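Putative GGDEF domain protein (Pseudomonas aeruginosa, PDB 7E6G) probably catalyses the magnesium-dependent condensation of two GTP molecules into the second messenger cyclic di-GMP, as a diguanylate cyclase. Local coordinates at residues Asp104-Leu109 with Cys176-Gly181; Met137-Phe142 with Gly181-Leu186. All coordinates share one frame; numbering follows the deposited sequence.

Contact 1. Residues Asp104-Leu109 with Cys176-Gly181; sequences DPLTGL and CGRWGG. With G2P (phosphomethylphosphonic acid guanylate ester), chain H.
Asp-104 and Arg-178 join two signatures of the GGDEF fold: the Asp-Pro-Leu-Thr turn that follows the long helix 27-102, a DxLT motif, and the segment 176-181 with its glycine pair Gly-180 and Gly-181. The tightly packed part lies around Leu-109. Its branched end suits a buried corner: Leu-109 CD1 lies 3.9 Å from Cys-176 SG and its CB sits over the backbone near Arg-178 N, while Ala-163 of helix 152-168 and Phe-184 close in from beyond. Toward solvent the contact is looser and polar. Arg-178 has CG anti to its backbone N (chi1 174°), which carries its methylenes past the carboxylate of Asp-104. The two charged planes stand almost perpendicular, 86° apart, and the salt bridge is a single weak hydrogen bond, long at 3.4 Å from Arg-178 NH1 to Asp-104 OD2 but nearly straight. Leu-106 CD2 approaches the same NH1 obliquely. Asp-104 OD2 is also gripped from within its own turn, in an Asx motif with Thr-107 N at 3.0 Å and by Thr-107 OG1, which probably positions the carboxylate. The guanidinium is steadied by its own loop through NE to Gly-180 O, and Arg-178 NH2 donates to Gly-181 O at 2.7 Å and to the guanine O6 of G2P at 2.8 Å.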
loop_
_atom_site.group_PDB
_atom_site.type_symbol
_atom_site.label_atom_id
_atom_site.label_comp_id
_atom_site.label_asym_id
_atom_site.label_seq_id
_atom_site.Cartn_x
_atom_site.Cartn_y
_atom_site.Cartn_z
ATOM N N ASP A 104 8.903 -8.733 -36.617
ATOM C CA ASP A 104 9.666 -9.614 -37.480
ATOM C C ASP A 104 11.090 -9.742 -36.959
ATOM O O ASP A 104 11.775 -8.723 -36.803
ATOM C CB ASP A 104 9.672 -9.071 -38.905
ATOM C CG ASP A 104 10.688 -9.769 -39.795
ATOM O OD1 ASP A 104 10.514 -10.982 -40.074
ATOM O OD2 ASP A 104 11.666 -9.100 -40.211
ATOM N N PRO A 105 11.579 -10.956 -36.699
ATOM C CA PRO A 105 12.921 -11.096 -36.083
ATOM C C PRO A 105 14.056 -10.424 -36.846
ATOM O O PRO A 105 14.873 -9.725 -36.235
ATOM C CB PRO A 105 13.099 -12.616 -36.016
ATOM C CG PRO A 105 11.676 -13.142 -35.887
ATOM C CD PRO A 105 10.825 -12.224 -36.725
ATOM N N LEU A 106 14.140 -10.598 -38.167
ATOM C CA LEU A 106 15.305 -10.086 -38.895
ATOM C C LEU A 106 15.338 -8.558 -38.933
ATOM O O LEU A 106 16.366 -7.947 -38.625
ATOM C CB LEU A 106 15.340 -10.645 -40.320
ATOM C CG LEU A 106 16.363 -9.944 -41.230
ATOM C CD1 LEU A 106 17.766 -10.224 -40.768
ATOM C CD2 LEU A 106 16.186 -10.301 -42.700
ATOM N N THR A 107 14.240 -7.923 -39.349
ATOM C CA THR A 107 14.236 -6.496 -39.662
ATOM C C THR A 107 13.735 -5.626 -38.521
ATOM O O THR A 107 13.903 -4.403 -38.579
ATOM C CB THR A 107 13.346 -6.195 -40.891
ATOM O OG1 THR A 107 11.999 -6.634 -40.637
ATOM C CG2 THR A 107 13.882 -6.849 -42.161
ATOM N N GLY A 108 13.093 -6.212 -37.504
ATOM C CA GLY A 108 12.445 -5.432 -36.473
ATOM C C GLY A 108 11.109 -4.849 -36.870
ATOM O O GLY A 108 10.338 -4.449 -35.988
ATOM N N LEU A 109 10.795 -4.813 -38.165
ATOM C CA LEU A 109 9.534 -4.260 -38.636
ATOM C C LEU A 109 8.331 -5.017 -38.073
ATOM O O LEU A 109 8.452 -6.167 -37.641
ATOM C CB LEU A 109 9.488 -4.318 -40.151
ATOM C CG LEU A 109 10.463 -3.372 -40.803
ATOM C CD1 LEU A 109 10.375 -3.613 -42.295
ATOM C CD2 LEU A 109 10.082 -1.956 -40.448
ATOM N N CYS A 176 5.293 0.385 -41.678
ATOM C CA CYS A 176 6.023 -0.388 -42.676
ATOM C C CYS A 176 6.217 -1.810 -42.168
ATOM O O CYS A 176 6.957 -2.024 -41.203
ATOM C CB CYS A 176 7.378 0.235 -42.996
ATOM S SG CYS A 176 8.349 -0.827 -44.118
ATOM N N GLY A 177 5.592 -2.779 -42.828
ATOM C CA GLY A 177 5.629 -4.156 -42.383
ATOM C C GLY A 177 6.344 -5.073 -43.354
ATOM O O GLY A 177 6.335 -4.855 -44.571
ATOM N N ARG A 178 6.981 -6.104 -42.797
ATOM C CA ARG A 178 7.534 -7.193 -43.587
ATOM C C ARG A 178 6.397 -8.110 -44.030
ATOM O O ARG A 178 5.704 -8.697 -43.197
ATOM C CB ARG A 178 8.580 -7.950 -42.775
ATOM C CG ARG A 178 9.102 -9.187 -43.486
ATOM C CD ARG A 178 10.574 -9.322 -43.303
ATOM N NE ARG A 178 11.191 -10.142 -44.335
ATOM C CZ ARG A 178 12.244 -10.911 -44.090
ATOM N NH1 ARG A 178 12.752 -10.948 -42.863
ATOM N NH2 ARG A 178 12.781 -11.651 -45.046
ATOM N N TRP A 179 6.186 -8.217 -45.336
ATOM C CA TRP A 179 5.019 -8.914 -45.859
ATOM C C TRP A 179 5.362 -10.297 -46.389
ATOM O O TRP A 179 4.476 -11.151 -46.480
ATOM C CB TRP A 179 4.373 -8.063 -46.968
ATOM C CG TRP A 179 3.005 -8.490 -47.485
ATOM C CD1 TRP A 179 2.694 -8.891 -48.770
ATOM C CD2 TRP A 179 1.770 -8.508 -46.757
ATOM N NE1 TRP A 179 1.352 -9.172 -48.870
ATOM C CE2 TRP A 179 0.760 -8.938 -47.652
ATOM C CE3 TRP A 179 1.417 -8.209 -45.435
ATOM C CZ2 TRP A 179 -0.583 -9.084 -47.255
ATOM C CZ3 TRP A 179 0.078 -8.347 -45.044
ATOM C CH2 TRP A 179 -0.901 -8.783 -45.953
ATOM N N GLY A 180 6.626 -10.524 -46.718
ATOM C CA GLY A 180 7.085 -11.745 -47.336
ATOM C C GLY A 180 8.597 -11.800 -47.266
ATOM O O GLY A 180 9.238 -10.984 -46.602
ATOM N N GLY A 181 9.167 -12.783 -47.952
ATOM C CA GLY A 181 10.613 -12.911 -47.944
ATOM C C GLY A 181 11.310 -11.614 -48.307
ATOM O O GLY A 181 12.243 -11.180 -47.627
HETATM P PG G2P H . 11.920 -10.167 -59.226
HETATM O O1G G2P H . 10.991 -9.508 -58.583
HETATM O O2G G2P H . 12.863 -9.392 -59.676
HETATM O O3G G2P H . 11.477 -11.055 -60.115
HETATM O O3B G2P H . 12.461 -10.996 -58.060
HETATM P PB G2P H . 13.632 -11.966 -57.667
HETATM O O1B G2P H . 14.144 -11.335 -56.655
HETATM O O2B G2P H . 14.474 -12.287 -58.644
HETATM C C3A G2P H . 13.048 -13.510 -57.147
HETATM P PA G2P H . 11.810 -13.771 -56.107
HETATM O O1A G2P H . 11.338 -14.554 -57.154
HETATM O O2A G2P H . 11.548 -12.360 -56.006
HETATM O "O5'" G2P H . 12.906 -14.346 -55.289
HETATM C "C5'" G2P H . 13.435 -13.715 -54.128
HETATM C "C4'" G2P H . 14.360 -14.608 -53.364
HETATM O "O4'" G2P H . 14.106 -14.250 -52.127
HETATM C "C3'" G2P H . 13.826 -15.937 -53.314
HETATM O "O3'" G2P H . 14.719 -16.757 -53.959
HETATM C "C2'" G2P H . 13.773 -16.166 -51.855
HETATM O "O2'" G2P H . 14.175 -17.398 -51.427
HETATM C "C1'" G2P H . 14.678 -15.179 -51.387
HETATM N N9 G2P H . 14.484 -14.882 -50.019
HETATM C C8 G2P H . 13.306 -14.997 -49.503
HETATM N N7 G2P H . 13.328 -14.685 -48.247
HETATM C C5 G2P H . 14.505 -14.353 -47.942
HETATM C C6 G2P H . 15.026 -13.940 -46.815
HETATM O O6 G2P H . 14.418 -13.817 -45.801
HETATM N N1 G2P H . 16.361 -13.629 -46.779
HETATM C C2 G2P H . 17.084 -13.776 -47.903
HETATM N N2 G2P H . 18.275 -13.483 -47.849
HETATM N N3 G2P H . 16.506 -14.206 -49.012
HETATM C C4 G2P H . 15.227 -14.469 -49.050
#

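Contact 2. Residues Met137-Phe142 with Gly181-Leu186; sequences MLDVDF and GEEFLL. With MG (magnesium ion), chain G; G2P (phosphomethylphosphonic acid guanylate ester), chain H.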
loop_
_atom_site.group_PDB
_atom_site.type_symbol
_atom_site.label_atom_id
_atom_site.label_comp_id
_atom_site.label_asym_id
_atom_site.label_seq_id
_atom_site.Cartn_x
_atom_site.Cartn_y
_atom_site.Cartn_z
ATOM N N MET A 137 2.620 -1.762 -51.783
ATOM C CA MET A 137 3.274 -3.058 -51.672
ATOM C C MET A 137 4.538 -3.057 -52.526
ATOM O O MET A 137 4.490 -2.819 -53.736
ATOM C CB MET A 137 2.343 -4.198 -52.078
ATOM C CG MET A 137 2.809 -5.567 -51.557
ATOM S SD MET A 137 1.706 -6.889 -52.086
ATOM C CE MET A 137 0.356 -6.699 -50.907
ATOM N N LEU A 138 5.650 -3.355 -51.894
ATOM C CA LEU A 138 6.981 -3.175 -52.434
ATOM C C LEU A 138 7.641 -4.545 -52.521
ATOM O O LEU A 138 7.531 -5.343 -51.598
ATOM C CB LEU A 138 7.746 -2.221 -51.509
ATOM C CG LEU A 138 9.040 -1.524 -51.894
ATOM C CD1 LEU A 138 8.917 -0.029 -51.676
ATOM C CD2 LEU A 138 10.184 -2.107 -51.059
ATOM N N ASP A 139 8.288 -4.838 -53.646
ATOM C CA ASP A 139 8.930 -6.131 -53.875
ATOM C C ASP A 139 10.308 -5.870 -54.462
ATOM O O ASP A 139 10.427 -5.147 -55.456
ATOM C CB ASP A 139 8.093 -7.008 -54.820
ATOM C CG ASP A 139 8.740 -8.364 -55.126
ATOM O OD1 ASP A 139 9.911 -8.415 -55.574
ATOM O OD2 ASP A 139 8.056 -9.400 -54.952
ATOM N N VAL A 140 11.337 -6.478 -53.865
ATOM C CA VAL A 140 12.715 -6.206 -54.266
ATOM C C VAL A 140 12.999 -6.810 -55.641
ATOM O O VAL A 140 12.661 -7.970 -55.926
ATOM C CB VAL A 140 13.692 -6.728 -53.202
ATOM C CG1 VAL A 140 15.139 -6.445 -53.616
ATOM C CG2 VAL A 140 13.396 -6.073 -51.865
ATOM N N ASP A 141 13.623 -6.016 -56.509
ATOM C CA ASP A 141 13.946 -6.469 -57.856
ATOM C C ASP A 141 15.248 -7.264 -57.849
ATOM O O ASP A 141 16.254 -6.810 -57.295
ATOM C CB ASP A 141 14.070 -5.279 -58.806
ATOM C CG ASP A 141 12.797 -4.466 -58.906
ATOM O OD1 ASP A 141 11.699 -5.042 -58.885
ATOM O OD2 ASP A 141 12.887 -3.232 -59.041
ATOM N N PHE A 142 15.218 -8.456 -58.459
ATOM C CA PHE A 142 16.409 -9.282 -58.685
ATOM C C PHE A 142 17.113 -9.658 -57.379
ATOM O O PHE A 142 18.338 -9.809 -57.341
ATOM C CB PHE A 142 17.384 -8.591 -59.648
ATOM C CG PHE A 142 16.772 -8.231 -60.984
ATOM C CD1 PHE A 142 16.236 -9.215 -61.813
ATOM C CD2 PHE A 142 16.732 -6.913 -61.411
ATOM C CE1 PHE A 142 15.675 -8.891 -63.040
ATOM C CE2 PHE A 142 16.175 -6.585 -62.640
ATOM C CZ PHE A 142 15.645 -7.577 -63.454
ATOM N N GLY A 181 9.167 -12.783 -47.952
ATOM C CA GLY A 181 10.613 -12.911 -47.944
ATOM C C GLY A 181 11.310 -11.614 -48.307
ATOM O O GLY A 181 12.243 -11.180 -47.627
ATOM N N GLU A 182 10.854 -10.971 -49.378
ATOM C CA GLU A 182 11.437 -9.731 -49.868
ATOM C C GLU A 182 10.327 -8.793 -50.327
ATOM O O GLU A 182 10.456 -8.077 -51.325
ATOM C CB GLU A 182 12.446 -10.004 -50.989
ATOM C CG GLU A 182 12.163 -11.282 -51.787
ATOM C CD GLU A 182 11.529 -10.998 -53.151
ATOM O OE1 GLU A 182 10.375 -11.435 -53.383
ATOM O OE2 GLU A 182 12.181 -10.338 -53.995
ATOM N N GLU A 183 9.209 -8.808 -49.610
ATOM C CA GLU A 183 8.090 -7.916 -49.862
ATOM C C GLU A 183 7.797 -7.123 -48.597
ATOM O O GLU A 183 7.935 -7.639 -47.478
ATOM C CB GLU A 183 6.835 -8.677 -50.290
ATOM C CG GLU A 183 6.960 -9.425 -51.589
ATOM C CD GLU A 183 6.028 -10.627 -51.644
ATOM O OE1 GLU A 183 6.224 -11.592 -50.862
ATOM O OE2 GLU A 183 5.080 -10.603 -52.457
ATOM N N PHE A 184 7.384 -5.873 -48.779
ATOM C CA PHE A 184 7.039 -4.988 -47.680
ATOM C C PHE A 184 5.696 -4.336 -47.971
ATOM O O PHE A 184 5.384 -4.008 -49.118
ATOM C CB PHE A 184 8.101 -3.897 -47.469
ATOM C CG PHE A 184 9.479 -4.416 -47.117
ATOM C CD1 PHE A 184 10.384 -4.764 -48.113
ATOM C CD2 PHE A 184 9.883 -4.516 -45.788
ATOM C CE1 PHE A 184 11.640 -5.210 -47.796
ATOM C CE2 PHE A 184 11.157 -4.970 -45.462
ATOM C CZ PHE A 184 12.036 -5.318 -46.468
ATOM N N LEU A 185 4.904 -4.141 -46.932
ATOM C CA LEU A 185 3.606 -3.499 -47.055
ATOM C C LEU A 185 3.645 -2.204 -46.266
ATOM O O LEU A 185 3.862 -2.216 -45.048
ATOM C CB LEU A 185 2.481 -4.412 -46.563
ATOM C CG LEU A 185 1.095 -3.840 -46.854
ATOM C CD1 LEU A 185 0.891 -3.565 -48.335
ATOM C CD2 LEU A 185 0.013 -4.782 -46.350
ATOM N N LEU A 186 3.473 -1.092 -46.962
ATOM C CA LEU A 186 3.349 0.222 -46.358
ATOM C C LEU A 186 1.861 0.506 -46.175
ATOM O O LEU A 186 1.085 0.398 -47.131
ATOM C CB LEU A 186 4.006 1.281 -47.248
ATOM C CG LEU A 186 5.521 1.565 -47.141
ATOM C CD1 LEU A 186 6.395 0.300 -47.055
ATOM C CD2 LEU A 186 5.988 2.427 -48.305
HETATM MG MG MG G . 11.628 -10.013 -55.860
HETATM P PG G2P H . 11.920 -10.167 -59.226
HETATM O O1G G2P H . 10.991 -9.508 -58.583
HETATM O O2G G2P H . 12.863 -9.392 -59.676
HETATM O O3G G2P H . 11.477 -11.055 -60.115
HETATM O O3B G2P H . 12.461 -10.996 -58.060
HETATM P PB G2P H . 13.632 -11.966 -57.667
HETATM O O1B G2P H . 14.144 -11.335 -56.655
HETATM O O2B G2P H . 14.474 -12.287 -58.644
HETATM C C3A G2P H . 13.048 -13.510 -57.147
HETATM P PA G2P H . 11.810 -13.771 -56.107
HETATM O O1A G2P H . 11.338 -14.554 -57.154
HETATM O O2A G2P H . 11.548 -12.360 -56.006
HETATM O "O5'" G2P H . 12.906 -14.346 -55.289
HETATM C "C5'" G2P H . 13.435 -13.715 -54.128
HETATM C "C4'" G2P H . 14.360 -14.608 -53.364
HETATM O "O4'" G2P H . 14.106 -14.250 -52.127
HETATM C "C3'" G2P H . 13.826 -15.937 -53.314
HETATM O "O3'" G2P H . 14.719 -16.757 -53.959
HETATM C "C2'" G2P H . 13.773 -16.166 -51.855
HETATM O "O2'" G2P H . 14.175 -17.398 -51.427
HETATM C "C1'" G2P H . 14.678 -15.179 -51.387
HETATM N N9 G2P H . 14.484 -14.882 -50.019
HETATM C C8 G2P H . 13.306 -14.997 -49.503
HETATM N N7 G2P H . 13.328 -14.685 -48.247
HETATM C C5 G2P H . 14.505 -14.353 -47.942
HETATM C C6 G2P H . 15.026 -13.940 -46.815
HETATM O O6 G2P H . 14.418 -13.817 -45.801
HETATM N N1 G2P H . 16.361 -13.629 -46.779
HETATM C C2 G2P H . 17.084 -13.776 -47.903
HETATM N N2 G2P H . 18.275 -13.483 -47.849
HETATM N N3 G2P H . 16.506 -14.206 -49.012
HETATM C C4 G2P H . 15.227 -14.469 -49.050
#
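Strands 137-140 and 183-186 pair antiparallel, their directions 160° apart, as neighbours in the interior of the five-stranded sheet, and the magnesium site sits where Asp-139 and Val-140 meet Glu-182, just before strand 183-186. Leu-138 and Phe-184 form a hydrogen-bonded pair, with Leu-138 N to Phe-184 O and Phe-184 N to Leu-138 O both 2.9 Å. A further bond, Val-140 N to Glu-182 O at 3.1 Å, continues the pairing up to the metal. On one face the apolar Leu-138 and Phe-184 meet obliquely, Leu-138 CD2 to Phe-184 CD1 at 4.0 Å, beneath Met-166 of helix 152-168. On the other, the flexible chain of Met-137 reaches Leu-185 CD1 with both its CB and its terminal CE, each at 4.1 Å, and Leu-247 of helix 236-252 lies over Met-137. Farther along that face come the acids. Asp-139, CG anti to its backbone N (chi1 178°), directs OD1 to the magnesium at 2.4 Å; Lys-251 also bonds OD1. Its OD2 and Glu-183 OE2 lie close together as like charges, and Arg-213 of the second subunit forms a salt bridge with each, probably easing their repulsion. Val-140 needs only its backbone, O to magnesium at 2.3 Å, while its CG2 packs on Glu-182. Glu-182, bent at chi2, brings OE2 to 2.0 Å from the ion, its carboxylate plane turned 81° from that of Asp-139. G2P adds O3B and O2A to the metal, and Phe-142 N, at the N-cap of helix 143-150, bonds the phosphate oxygen O2G. Asp-139 and the Val-140 carbonyl, joined by the acid at the third position of Gly-Gly-Glu-Glu-Phe, a variant of GGDEF, make up the metal site characteristic of diguanylate cyclases.

Overall arrangement
From the N terminus, the chain leaves helix 27-102 and enters the turn 104-109, which contact 1 brings against 176-181 across a 66-residue loop. Strand 134-140 lies within that loop, and contact 2 brings 137-142 to 181-186, closing 38 intervening residues. The two loops cross, because the segments alternate along the chain, and they share Gly-181. Strands 175-178 and 183-188 follow each other and are neighbours in the sheet, where Gly-177 O and Leu-185 N lie 2.9 Å apart. Leu-109 also packs on Phe-184. Contact 1 thus ties the turn after the long helix, through Arg-178, to the guanine end of G2P, and contact 2 ties the interior strands to its phosphates.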